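Local coordinates for protein 1-Cys peroxiredoxin (Vibrio vulnificus MO6-24/O, PDB 5K2I) that probably scavenges hydrogen peroxide and other peroxides, and possibly nitric oxide, as a thiol-dependent peroxidase of the 1-Cys peroxiredoxin class, at residues A11-L16 with L95-G100; D61-K66 with T152-L157; Q123-I128 with T135-E140. One frame throughout, in Å; residues are numbered along the deposited sequence.

How the contacts relate
Contacts 1 and 3 both reach the mixed sheet of this thioredoxin-like fold, on opposite sides of the chain's centre and with their own centres about 17 Å apart. Contact 1 ties the N-terminal strand 12-17 to strand 95-98; contact 3 is the hairpin of strands 120-130 and 133-139. Contact 2, pairing helices 53-65 and 150-156, is centred about 14 Å from the centre of contact 3 and about 23 Å from that of contact 1. Along the chain, contact 3 falls between the two halves of contact 2, whereas contacts 1 and 2 interleave. Contacts 2 and 3 touch, A156 CB lying 3.7 Å from I128 CD1, so the C-terminal helix is seated on the hairpin that precedes it.

Contact 1: residues A11-L16 with L95-G100; sequences ATLSQL and LMLADG
A single antiparallel bridge joins the N-terminal hairpin (strands 12-17 and 20-25) to strand 95-98 of the main mixed sheet. The short strands cross at 119°, so only S14 and A98 form a hydrogen-bonded pair. S14 N donates to A98 O over 2.9 Å, almost straight (173°) and onto a carbonyl lone pair; A98 N returns a bond to S14 O. Water fills in around the pair: one molecule links S14 O to M96 O, another T12 O to D99 OD1, a third S14 OG to G100 N. L13 reaches into the fold. Its CD1 meets L97 CD1 at 3.8 Å, the two side chains crossing at about a right angle, while L13 CD2 lies 3.6 Å from D99 CB. S14 OG takes the crowded position between N and carbonyl carbon, 3.3 Å from A98 CB. Q15, extended, lays its amide across the tip of L95, Q15 NE2 being 3.5 Å from L95 CD1, while Q15 OE1 is hydrogen-bonded to H24 NE2 on strand 20-25. D99 is held by F104 N and T105 OG1. Two backbone bonds thus set the register of this junction, with waters joining backbone and side-chain atoms on its flanks and L13 as apolar anchor.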
ATOM      1  N   ALA A  11      21.073  -4.216 -20.100  1.00  9.38           N
ATOM      2  CA  ALA A  11      21.280  -5.156 -19.006  1.00 10.57           C
ATOM      3  C   ALA A  11      20.558  -6.454 -19.310  1.00 10.84           C
ATOM      4  O   ALA A  11      19.923  -6.583 -20.358  1.00 10.48           O
ATOM      5  CB  ALA A  11      20.777  -4.550 -17.693  1.00 15.36           C
ATOM      6  N   THR A  12      20.662  -7.418 -18.402  1.00 12.12           N
ATOM      7  CA  THR A  12      19.982  -8.695 -18.591  1.00 10.16           C
ATOM      8  C   THR A  12      18.959  -8.967 -17.500  1.00 10.99           C
ATOM      9  O   THR A  12      19.019  -8.400 -16.408  1.00 13.84           O
ATOM     10  CB  THR A  12      20.966  -9.883 -18.637  1.00 14.72           C
ATOM     11  OG1 THR A  12      21.593 -10.060 -17.356  1.00 16.99           O
ATOM     12  CG2 THR A  12      22.031  -9.633 -19.696  1.00 11.50           C
ATOM     13  N   LEU A  13      17.996  -9.821 -17.841  1.00  9.52           N
ATOM     14  CA  LEU A  13      17.052 -10.383 -16.874  1.00  9.28           C
ATOM     15  C   LEU A  13      17.024 -11.882 -17.115  1.00  9.09           C
ATOM     16  O   LEU A  13      17.174 -12.311 -18.256  1.00 11.02           O
ATOM     17  CB  LEU A  13      15.667  -9.771 -17.034  1.00  9.10           C
ATOM     18  CG  LEU A  13      15.514  -8.298 -16.662  1.00  8.33           C
ATOM     19  CD1 LEU A  13      14.169  -7.776 -17.120  1.00 10.56           C
ATOM     20  CD2 LEU A  13      15.689  -8.101 -15.157  1.00 10.89           C
ATOM     21  N   SER A  14      16.855 -12.675 -16.064  1.00  8.88           N
ATOM     22  CA  SER A  14      17.013 -14.118 -16.204  0.53  9.52           C
ATOM     23  C   SER A  14      15.703 -14.891 -16.177  1.00 10.34           C
ATOM     24  O   SER A  14      14.693 -14.451 -15.619  1.00  9.63           O
ATOM     25  CB  SER A  14      17.947 -14.659 -15.119  0.53 11.17           C
ATOM     26  OG  SER A  14      17.451 -14.422 -13.815  0.53 13.95           O
ATOM     27  N   GLN A  15      15.737 -16.057 -16.806  1.00 10.08           N
ATOM     28  CA  GLN A  15      14.590 -16.933 -16.883  1.00 10.80           C
ATOM     29  C   GLN A  15      15.083 -18.374 -16.869  1.00 13.08           C
ATOM     30  O   GLN A  15      16.086 -18.688 -17.507  1.00 13.78           O
ATOM     31  CB  GLN A  15      13.788 -16.648 -18.151  1.00 14.59           C
ATOM     32  CG  GLN A  15      12.505 -17.449 -18.251  1.00 16.45           C
ATOM     33  CD  GLN A  15      11.943 -17.462 -19.657  1.00 17.40           C
ATOM     34  OE1 GLN A  15      12.564 -16.967 -20.593  1.00 19.06           O
ATOM     35  NE2 GLN A  15      10.754 -18.039 -19.811  1.00 23.95           N
ATOM     36  N   LEU A  16      14.386 -19.240 -16.141  1.00 10.54           N
ATOM     37  CA  LEU A  16      14.674 -20.673 -16.162  1.00 12.00           C
ATOM     38  C   LEU A  16      13.905 -21.311 -17.305  1.00 14.42           C
ATOM     39  O   LEU A  16      12.682 -21.172 -17.382  1.00 16.77           O
ATOM     40  CB  LEU A  16      14.294 -21.324 -14.833  1.00 14.36           C
ATOM     41  CG  LEU A  16      14.680 -22.794 -14.700  1.00 19.28           C
ATOM     42  CD1 LEU A  16      16.192 -22.918 -14.540  1.00 19.35           C
ATOM     43  CD2 LEU A  16      13.954 -23.421 -13.530  1.00 23.04           C
ATOM     44  N   LEU A  95       5.415 -13.262 -19.319  1.00  9.99           N
ATOM     45  CA  LEU A  95       6.794 -13.700 -19.228  1.00  9.99           C
ATOM     46  C   LEU A  95       7.359 -13.308 -17.871  1.00  9.66           C
ATOM     47  O   LEU A  95       7.390 -12.127 -17.531  1.00 11.52           O
ATOM     48  CB  LEU A  95       7.617 -13.083 -20.360  1.00 10.80           C
ATOM     49  CG  LEU A  95       9.100 -13.434 -20.374  1.00 14.22           C
ATOM     50  CD1 LEU A  95       9.316 -14.941 -20.460  1.00 15.80           C
ATOM     51  CD2 LEU A  95       9.766 -12.714 -21.537  1.00 17.11           C
ATOM     52  N   MET A  96       7.788 -14.292 -17.094  1.00  9.97           N
ATOM     53  CA  MET A  96       8.336 -14.029 -15.768  1.00  8.49           C
ATOM     54  C   MET A  96       9.852 -13.813 -15.820  1.00 10.20           C
ATOM     55  O   MET A  96      10.604 -14.710 -16.236  1.00 12.61           O
ATOM     56  CB  MET A  96       7.991 -15.184 -14.817  1.00 11.00           C
ATOM     57  CG  MET A  96       6.532 -15.638 -14.899  1.00 13.25           C
ATOM     58  SD  MET A  96       5.334 -14.345 -14.437  1.00 14.03           S
ATOM     59  CE  MET A  96       5.849 -14.098 -12.750  1.00 12.64           C
ATOM     60  N   LEU A  97      10.299 -12.626 -15.409  1.00  8.07           N
ATOM     61  CA  LEU A  97      11.710 -12.245 -15.497  1.00  7.83           C
ATOM     62  C   LEU A  97      12.291 -11.892 -14.142  1.00  8.00           C
ATOM     63  O   LEU A  97      11.661 -11.198 -13.334  1.00  9.32           O
ATOM     64  CB  LEU A  97      11.889 -11.056 -16.449  1.00  7.60           C
ATOM     65  CG  LEU A  97      11.470 -11.283 -17.906  1.00  8.06           C
ATOM     66  CD1 LEU A  97      11.531  -9.980 -18.733  1.00 10.10           C
ATOM     67  CD2 LEU A  97      12.324 -12.356 -18.540  1.00 11.94           C
ATOM     68  N   ALA A  98      13.505 -12.368 -13.907  1.00  6.99           N
ATOM     69  CA  ALA A  98      14.172 -12.228 -12.623  1.00  7.62           C
ATOM     70  C   ALA A  98      15.329 -11.235 -12.658  1.00  8.88           C
ATOM     71  O   ALA A  98      16.198 -11.295 -13.546  1.00 10.43           O
ATOM     72  CB  ALA A  98      14.685 -13.592 -12.156  1.00  9.79           C
ATOM     73  N   ASP A  99      15.330 -10.324 -11.691  1.00  7.53           N
ATOM     74  CA  ASP A  99      16.449  -9.408 -11.476  1.00  8.55           C
ATOM     75  C   ASP A  99      17.097  -9.722 -10.127  1.00  8.31           C
ATOM     76  O   ASP A  99      16.996  -8.947  -9.188  1.00  8.90           O
ATOM     77  CB  ASP A  99      15.933  -7.965 -11.535  1.00  9.89           C
ATOM     78  CG  ASP A  99      17.032  -6.932 -11.423  1.00  8.79           C
ATOM     79  OD1 ASP A  99      18.170  -7.213 -11.864  1.00 11.28           O
ATOM     80  OD2 ASP A  99      16.743  -5.827 -10.901  1.00  9.67           O
ATOM     81  N   GLY A 100      17.754 -10.872 -10.023  1.00  9.39           N
ATOM     82  CA  GLY A 100      18.097 -11.417  -8.718  1.00  9.14           C
ATOM     83  C   GLY A 100      19.038 -10.613  -7.845  1.00  9.08           C
ATOM     84  O   GLY A 100      18.989 -10.715  -6.615  1.00 10.59           O
TER
HETATM   85  O   HOH W   1      19.456  -8.921 -13.542  1.00 21.47           O
HETATM   86  O   HOH W   2      12.430 -15.567 -14.394  1.00 11.96           O
HETATM   87  O   HOH W   3      18.591 -12.997 -11.707  1.00 14.45           O

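Contact 2: residues D61-K66 with T152-L157; sequences DQLKAK and TILAAL
The one flat side-chain group engaged here is the Q62 carboxamide, which meets L154 through its oxygen: Q62 OE1 lies 3.8 Å from L154 CD2, the two side chains crossing at about a right angle. No aromatic ring comes from the two segments, and the contact is otherwise aliphatic. It joins the C-terminal ends of helices 53-65 and 150-156 of the thioredoxin-like fold; the axes of 61-65 and 152-156 run 18° apart and approach to 10.0 Å. L63 carries the buried side. With CG anti to its carbonyl carbon, it extends CD2 toward the C-terminal helix, where L63 CD2 lies 3.7 Å from L157 CD1, 3.9 Å from L154 CD1 and 4.1 Å from I153 CG2. One branch thus touches I153 and L157, one helical turn apart, and L154 between them. L154 answers with CG anti to its backbone N (chi1 180°), which sends CD1 over the backbone of the other helix, near Q62 O. I153 mostly points elsewhere, to A126, I128 and V36 of the sheet, and Y56 lies against both L63 and I153, so the helix pair shares its apolar floor with the strands. K66 borders the contact with its aliphatic stem; a bend at chi2 (-70°) leads the rest of its chain away. L157, the last modelled residue, places CD1 3.9 Å from K66 CB.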
ATOM      1  N   ASP A  61      -5.624 -10.115 -22.904  1.00 14.67           N
ATOM      2  CA  ASP A  61      -6.266 -10.140 -24.217  1.00 16.77           C
ATOM      3  C   ASP A  61      -6.498  -8.735 -24.786  1.00 15.65           C
ATOM      4  O   ASP A  61      -6.261  -8.491 -25.979  1.00 17.51           O
ATOM      5  CB  ASP A  61      -7.597 -10.897 -24.153  1.00 17.37           C
ATOM      6  CG  ASP A  61      -7.414 -12.399 -24.187  1.00 26.21           C
ATOM      7  OD1 ASP A  61      -6.314 -12.859 -24.569  1.00 34.90           O
ATOM      8  OD2 ASP A  61      -8.378 -13.124 -23.851  1.00 36.36           O
ATOM      9  N   GLN A  62      -6.947  -7.813 -23.937  1.00 15.13           N
ATOM     10  CA  GLN A  62      -7.227  -6.450 -24.373  1.00 13.92           C
ATOM     11  C   GLN A  62      -5.934  -5.724 -24.718  1.00 13.10           C
ATOM     12  O   GLN A  62      -5.898  -4.931 -25.656  1.00 17.63           O
ATOM     13  CB  GLN A  62      -7.995  -5.690 -23.299  1.00 15.41           C
ATOM     14  CG  GLN A  62      -9.466  -6.051 -23.236  1.00 18.42           C
ATOM     15  CD  GLN A  62     -10.127  -5.525 -21.987  1.00 21.27           C
ATOM     16  OE1 GLN A  62     -10.589  -4.385 -21.944  1.00 28.70           O
ATOM     17  NE2 GLN A  62     -10.179  -6.360 -20.958  1.00 22.06           N
ATOM     18  N   LEU A  63      -4.877  -6.002 -23.958  1.00 12.61           N
ATOM     19  CA  LEU A  63      -3.575  -5.390 -24.225  1.00 13.25           C
ATOM     20  C   LEU A  63      -3.019  -5.852 -25.570  1.00 13.98           C
ATOM     21  O   LEU A  63      -2.551  -5.039 -26.370  1.00 13.54           O
ATOM     22  CB  LEU A  63      -2.592  -5.709 -23.094  1.00 10.32           C
ATOM     23  CG  LEU A  63      -2.869  -5.000 -21.766  1.00 10.96           C
ATOM     24  CD1 LEU A  63      -2.084  -5.653 -20.650  1.00 11.35           C
ATOM     25  CD2 LEU A  63      -2.571  -3.492 -21.831  1.00 13.68           C
ATOM     26  N   LYS A  64      -3.087  -7.151 -25.832  1.00 13.87           N
ATOM     27  CA  LYS A  64      -2.602  -7.685 -27.101  1.00 12.34           C
ATOM     28  C   LYS A  64      -3.440  -7.184 -28.281  1.00 16.25           C
ATOM     29  O   LYS A  64      -2.911  -6.953 -29.376  1.00 18.58           O
ATOM     30  CB  LYS A  64      -2.557  -9.209 -27.043  1.00 14.63           C
ATOM     31  CG  LYS A  64      -1.557  -9.676 -25.990  1.00 21.97           C
ATOM     32  CD  LYS A  64      -1.230 -11.157 -26.043  1.00 29.37           C
ATOM     33  CE  LYS A  64       0.107 -11.405 -25.353  1.00 30.02           C
ATOM     34  NZ  LYS A  64       0.484 -12.845 -25.320  1.00 42.57           N
ATOM     35  N   ALA A  65      -4.734  -6.971 -28.051  1.00 16.86           N
ATOM     36  CA  ALA A  65      -5.611  -6.416 -29.082  1.00 20.13           C
ATOM     37  C   ALA A  65      -5.222  -4.993 -29.471  1.00 22.56           C
ATOM     38  O   ALA A  65      -5.524  -4.544 -30.581  1.00 24.20           O
ATOM     39  CB  ALA A  65      -7.058  -6.447 -28.615  1.00 17.96           C
ATOM     40  N   LYS A  66      -4.564  -4.278 -28.566  1.00 17.74           N
ATOM     41  CA  LYS A  66      -4.135  -2.913 -28.843  1.00 19.91           C
ATOM     42  C   LYS A  66      -2.663  -2.852 -29.250  1.00 17.43           C
ATOM     43  O   LYS A  66      -2.048  -1.785 -29.222  1.00 24.19           O
ATOM     44  CB  LYS A  66      -4.387  -2.009 -27.637  1.00 21.34           C
ATOM     45  CG  LYS A  66      -5.853  -1.851 -27.276  1.00 29.31           C
ATOM     46  CD  LYS A  66      -6.603  -1.037 -28.317  1.00 34.10           C
ATOM     47  CE  LYS A  66      -8.037  -0.758 -27.869  1.00 37.16           C
ATOM     48  NZ  LYS A  66      -8.740   0.184 -28.790  1.00 39.01           N
ATOM     49  N   THR A 152      -4.482   1.713 -16.618  1.00 12.70           N
ATOM     50  CA  THR A 152      -3.751   2.928 -16.964  1.00 14.06           C
ATOM     51  C   THR A 152      -2.896   2.670 -18.196  1.00 13.68           C
ATOM     52  O   THR A 152      -2.827   3.501 -19.099  1.00 13.90           O
ATOM     53  CB  THR A 152      -2.850   3.411 -15.819  1.00 14.72           C
ATOM     54  OG1 THR A 152      -3.552   3.296 -14.577  1.00 14.58           O
ATOM     55  CG2 THR A 152      -2.430   4.865 -16.037  1.00 15.68           C
ATOM     56  N   ILE A 153      -2.253   1.508 -18.222  1.00 12.37           N
ATOM     57  CA  ILE A 153      -1.420   1.123 -19.355  1.00 11.94           C
ATOM     58  C   ILE A 153      -2.274   0.901 -20.604  1.00 13.84           C
ATOM     59  O   ILE A 153      -1.941   1.378 -21.689  1.00 13.88           O
ATOM     60  CB  ILE A 153      -0.603  -0.148 -19.027  1.00 10.93           C
ATOM     61  CG1 ILE A 153       0.475   0.161 -17.975  1.00 10.82           C
ATOM     62  CG2 ILE A 153       0.010  -0.756 -20.293  1.00 10.89           C
ATOM     63  CD1 ILE A 153       1.576   1.097 -18.457  1.00 13.94           C
ATOM     64  N   LEU A 154      -3.386   0.191 -20.441  1.00 13.43           N
ATOM     65  CA  LEU A 154      -4.296  -0.048 -21.552  1.00 14.22           C
ATOM     66  C   LEU A 154      -4.742   1.269 -22.189  1.00 17.61           C
ATOM     67  O   LEU A 154      -4.792   1.390 -23.410  1.00 18.53           O
ATOM     68  CB  LEU A 154      -5.507  -0.856 -21.080  1.00 16.13           C
ATOM     69  CG  LEU A 154      -6.547  -1.177 -22.153  1.00 17.28           C
ATOM     70  CD1 LEU A 154      -5.959  -2.085 -23.233  1.00 16.05           C
ATOM     71  CD2 LEU A 154      -7.777  -1.809 -21.525  1.00 20.89           C
ATOM     72  N   ALA A 155      -5.037   2.262 -21.358  1.00 14.41           N
ATOM     73  CA  ALA A 155      -5.508   3.547 -21.859  1.00 17.67           C
ATOM     74  C   ALA A 155      -4.390   4.331 -22.540  1.00 18.30           C
ATOM     75  O   ALA A 155      -4.643   5.141 -23.431  1.00 21.03           O
ATOM     76  CB  ALA A 155      -6.111   4.360 -20.736  1.00 19.51           C
ATOM     77  N   ALA A 156      -3.152   4.088 -22.123  1.00 17.30           N
ATOM     78  CA  ALA A 156      -2.014   4.775 -22.728  1.00 19.21           C
ATOM     79  C   ALA A 156      -1.800   4.284 -24.150  1.00 24.33           C
ATOM     80  O   ALA A 156      -1.235   4.990 -24.982  1.00 31.09           O
ATOM     81  CB  ALA A 156      -0.758   4.571 -21.899  1.00 18.90           C
ATOM     82  N   LEU A 157      -2.257   3.070 -24.423  1.00 18.35           N
ATOM     83  CA  LEU A 157      -2.156   2.506 -25.760  1.00 20.68           C
ATOM     84  C   LEU A 157      -3.141   3.195 -26.691  1.00 29.07           C
ATOM     85  O   LEU A 157      -3.137   2.949 -27.896  1.00 34.44           O
ATOM     86  CB  LEU A 157      -2.410   1.001 -25.732  1.00 19.14           C
ATOM     87  CG  LEU A 157      -1.414   0.162 -24.926  1.00 18.39           C
ATOM     88  CD1 LEU A 157      -1.944  -1.243 -24.722  1.00 19.53           C
ATOM     89  CD2 LEU A 157      -0.070   0.121 -25.627  1.00 18.49           C
TER

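Contact 3: residues Q123-I128 with T135-E140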
ATOM      1  N   GLN A 123      10.671  -0.826  -6.637  1.00  8.19           N
ATOM      2  CA  GLN A 123       9.404  -0.104  -6.534  1.00  7.49           C
ATOM      3  C   GLN A 123       8.402  -0.725  -7.497  1.00  8.01           C
ATOM      4  O   GLN A 123       8.799  -1.391  -8.467  1.00  8.14           O
ATOM      5  CB  GLN A 123       9.598   1.377  -6.854  1.00  8.77           C
ATOM      6  CG  GLN A 123      10.487   2.102  -5.843  1.00  8.91           C
ATOM      7  CD  GLN A 123      10.833   3.518  -6.292  1.00 11.05           C
ATOM      8  OE1 GLN A 123      12.008   3.912  -6.309  1.00 13.36           O
ATOM      9  NE2 GLN A 123       9.819   4.280  -6.662  1.00 10.14           N
ATOM     10  N   ARG A 124       7.122  -0.457  -7.263  1.00  7.15           N
ATOM     11  CA  ARG A 124       6.072  -0.811  -8.215  1.00  7.14           C
ATOM     12  C   ARG A 124       6.032   0.190  -9.353  1.00  7.00           C
ATOM     13  O   ARG A 124       5.960   1.390  -9.119  1.00  9.02           O
ATOM     14  CB  ARG A 124       4.709  -0.846  -7.523  1.00  7.97           C
ATOM     15  CG  ARG A 124       4.597  -1.925  -6.474  1.00  9.14           C
ATOM     16  CD  ARG A 124       3.194  -1.984  -5.871  1.00 10.15           C
ATOM     17  NE  ARG A 124       3.133  -2.962  -4.788  1.00 11.18           N
ATOM     18  CZ  ARG A 124       3.446  -2.682  -3.527  1.00 13.47           C
ATOM     19  NH1 ARG A 124       3.834  -1.458  -3.196  1.00 16.60           N
ATOM     20  NH2 ARG A 124       3.381  -3.626  -2.596  1.00 13.61           N
ATOM     21  N   TYR A 125       6.090  -0.302 -10.588  1.00  6.21           N
ATOM     22  CA  TYR A 125       5.950   0.550 -11.749  1.00  7.63           C
ATOM     23  C   TYR A 125       5.459  -0.275 -12.930  1.00  5.90           C
ATOM     24  O   TYR A 125       5.512  -1.514 -12.908  1.00  6.85           O
ATOM     25  CB  TYR A 125       7.286   1.254 -12.098  1.00  8.85           C
ATOM     26  CG  TYR A 125       8.399   0.303 -12.534  1.00  6.85           C
ATOM     27  CD1 TYR A 125       8.433  -0.215 -13.825  1.00  7.80           C
ATOM     28  CD2 TYR A 125       9.393  -0.095 -11.646  1.00  7.73           C
ATOM     29  CE1 TYR A 125       9.425  -1.098 -14.220  1.00  8.20           C
ATOM     30  CE2 TYR A 125      10.401  -0.970 -12.038  1.00  7.01           C
ATOM     31  CZ  TYR A 125      10.399  -1.473 -13.322  1.00  7.41           C
ATOM     32  OH  TYR A 125      11.386  -2.358 -13.700  1.00  9.08           O
ATOM     33  N   ALA A 126       5.030   0.409 -13.977  1.00  7.17           N
ATOM     34  CA  ALA A 126       4.703  -0.260 -15.225  1.00  7.90           C
ATOM     35  C   ALA A 126       5.149   0.608 -16.378  1.00  8.45           C
ATOM     36  O   ALA A 126       5.107   1.845 -16.298  1.00  8.48           O
ATOM     37  CB  ALA A 126       3.213  -0.563 -15.316  1.00 10.40           C
ATOM     38  N   MET A 127       5.594  -0.056 -17.435  1.00  7.34           N
ATOM     39  CA  MET A 127       6.121   0.584 -18.628  1.00  7.99           C
ATOM     40  C   MET A 127       5.477   0.057 -19.894  1.00  7.70           C
ATOM     41  O   MET A 127       5.127  -1.135 -19.978  1.00  9.49           O
ATOM     42  CB  MET A 127       7.615   0.319 -18.780  1.00 11.64           C
ATOM     43  CG  MET A 127       8.533   0.916 -17.797  1.00 13.45           C
ATOM     44  SD  MET A 127      10.161   0.259 -18.240  1.00 12.30           S
ATOM     45  CE  MET A 127      11.145   1.190 -17.078  1.00 13.42           C
ATOM     46  N   ILE A 128       5.376   0.931 -20.889  1.00  8.81           N
ATOM     47  CA  ILE A 128       5.257   0.501 -22.276  1.00  8.27           C
ATOM     48  C   ILE A 128       6.601   0.777 -22.941  1.00  9.54           C
ATOM     49  O   ILE A 128       7.114   1.896 -22.871  1.00  9.58           O
ATOM     50  CB  ILE A 128       4.135   1.238 -23.023  1.00  9.63           C
ATOM     51  CG1 ILE A 128       2.785   0.991 -22.339  1.00 10.85           C
ATOM     52  CG2 ILE A 128       4.088   0.815 -24.504  1.00 11.96           C
ATOM     53  CD1 ILE A 128       1.667   1.913 -22.818  1.00 13.91           C
ATOM     54  N   THR A 135       8.520   4.284 -23.574  1.00  8.67           N
ATOM     55  CA  THR A 135       7.575   5.259 -24.112  0.57  9.05           C
ATOM     56  C   THR A 135       6.666   5.798 -23.014  1.00 10.87           C
ATOM     57  O   THR A 135       6.351   6.987 -22.971  1.00 12.03           O
ATOM     58  CB  THR A 135       6.727   4.634 -25.227  0.57 11.03           C
ATOM     59  OG1 THR A 135       7.588   4.264 -26.310  0.57 14.38           O
ATOM     60  CG2 THR A 135       5.671   5.609 -25.719  0.57 11.29           C
ATOM     61  N   THR A 136       6.249   4.895 -22.124  1.00  9.38           N
ATOM     62  CA  THR A 136       5.385   5.236 -20.983  1.00 11.12           C
ATOM     63  C   THR A 136       5.979   4.637 -19.719  1.00  9.35           C
ATOM     64  O   THR A 136       6.358   3.475 -19.723  1.00  8.74           O
ATOM     65  CB  THR A 136       3.948   4.698 -21.159  1.00 13.18           C
ATOM     66  OG1 THR A 136       3.324   5.328 -22.284  1.00 14.61           O
ATOM     67  CG2 THR A 136       3.120   4.976 -19.916  1.00 16.73           C
ATOM     68  N   LEU A 137       6.071   5.420 -18.648  1.00  9.87           N
ATOM     69  CA  LEU A 137       6.512   4.914 -17.346  1.00 10.11           C
ATOM     70  C   LEU A 137       5.615   5.489 -16.263  1.00  8.75           C
ATOM     71  O   LEU A 137       5.551   6.719 -16.081  1.00 10.43           O
ATOM     72  CB  LEU A 137       7.972   5.282 -17.063  1.00  9.57           C
ATOM     73  CG  LEU A 137       8.454   5.038 -15.624  1.00  9.65           C
ATOM     74  CD1 LEU A 137       8.413   3.562 -15.264  1.00 10.48           C
ATOM     75  CD2 LEU A 137       9.864   5.568 -15.464  1.00 12.88           C
ATOM     76  N   ASN A 138       4.920   4.601 -15.552  1.00  8.28           N
ATOM     77  CA  ASN A 138       4.066   4.985 -14.429  1.00  8.18           C
ATOM     78  C   ASN A 138       4.630   4.369 -13.164  1.00  8.97           C
ATOM     79  O   ASN A 138       4.734   3.151 -13.070  1.00 10.69           O
ATOM     80  CB  ASN A 138       2.618   4.514 -14.634  1.00 10.33           C
ATOM     81  CG  ASN A 138       1.957   5.131 -15.852  1.00 13.26           C
ATOM     82  OD1 ASN A 138       2.276   6.246 -16.241  1.00 15.59           O
ATOM     83  ND2 ASN A 138       1.013   4.402 -16.452  1.00 17.87           N
ATOM     84  N   VAL A 139       5.003   5.203 -12.198  1.00  9.10           N
ATOM     85  CA  VAL A 139       5.609   4.738 -10.953  1.00  8.48           C
ATOM     86  C   VAL A 139       4.645   4.976  -9.793  1.00 10.06           C
ATOM     87  O   VAL A 139       4.018   6.042  -9.705  1.00 12.33           O
ATOM     88  CB  VAL A 139       6.959   5.457 -10.689  1.00  9.47           C
ATOM     89  CG1 VAL A 139       7.601   4.931  -9.426  1.00 10.30           C
ATOM     90  CG2 VAL A 139       7.903   5.272 -11.886  1.00 10.48           C
ATOM     91  N   GLU A 140       4.509   3.986  -8.917  1.00  9.10           N
ATOM     92  CA  GLU A 140       3.655   4.150  -7.734  1.00  9.66           C
ATOM     93  C   GLU A 140       4.125   5.333  -6.886  1.00 10.83           C
ATOM     94  O   GLU A 140       5.319   5.537  -6.691  1.00 11.55           O
ATOM     95  CB  GLU A 140       3.641   2.862  -6.891  1.00 12.64           C
ATOM     96  CG  GLU A 140       2.671   2.901  -5.698  1.00 14.72           C
ATOM     97  CD  GLU A 140       2.780   1.711  -4.753  1.00 18.70           C
ATOM     98  OE1 GLU A 140       3.852   1.073  -4.671  1.00 13.09           O
ATOM     99  OE2 GLU A 140       1.776   1.434  -4.058  1.00 23.87           O
TER
HETATM  100  O   HOH W   4       6.509   1.304  -5.029  1.00  9.76           O
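This antiparallel beta hairpin, strands 120-130 and 133-139, carries at one end R124, which probably corresponds to the active-site arginine of the peroxiredoxin family. A126 with N138 and I128 with T136 are the hydrogen-bonded pairs, Y125 with V139 and M127 with L137 the non-hydrogen-bonded ones. N138 N donates to A126 O at 2.9 Å, nearly along the C=O axis. Toward the turn the ladder takes in a classic beta bulge: T135 and T136 both face I128, whose O accepts from T135 N and from T136 N. At the other end E140 N closes the ladder on R124 O, from above the carbonyl plane. The R124 and E140 side chains run side by side from there, both extended. R124 NH1 meets E140 OE1 at 2.9 Å in a salt bridge that uses the syn lone pair of the carboxylate; the oxygen lies in the guanidinium plane, yet the two planes stand 89° apart, so the grip is single. Water joins the same OE1 to R124 N. R124 NE and NH2 bond to T47 OG1 and P46 O, while E140 holds NH1; together they fix the guanidinium beside the loop that probably carries the peroxidatic cysteine, as in relatives. F145 of the second subunit packs on R124. On the face of Y125, M127, L137 and V139, L137 CD1 reaches across to M127 CG at 3.7 Å and to Y125 CD1 at 4.0 Å. On the other, the I128 and T136 side chains lie alongside, I128 CD1 3.8 Å from T136 OG1. Strand 34-40 pairs with 120-130 through Y125 and M127, helix 103-108 covers those two residues, and helix 150-156 covers A126 and I128 on the opposite face.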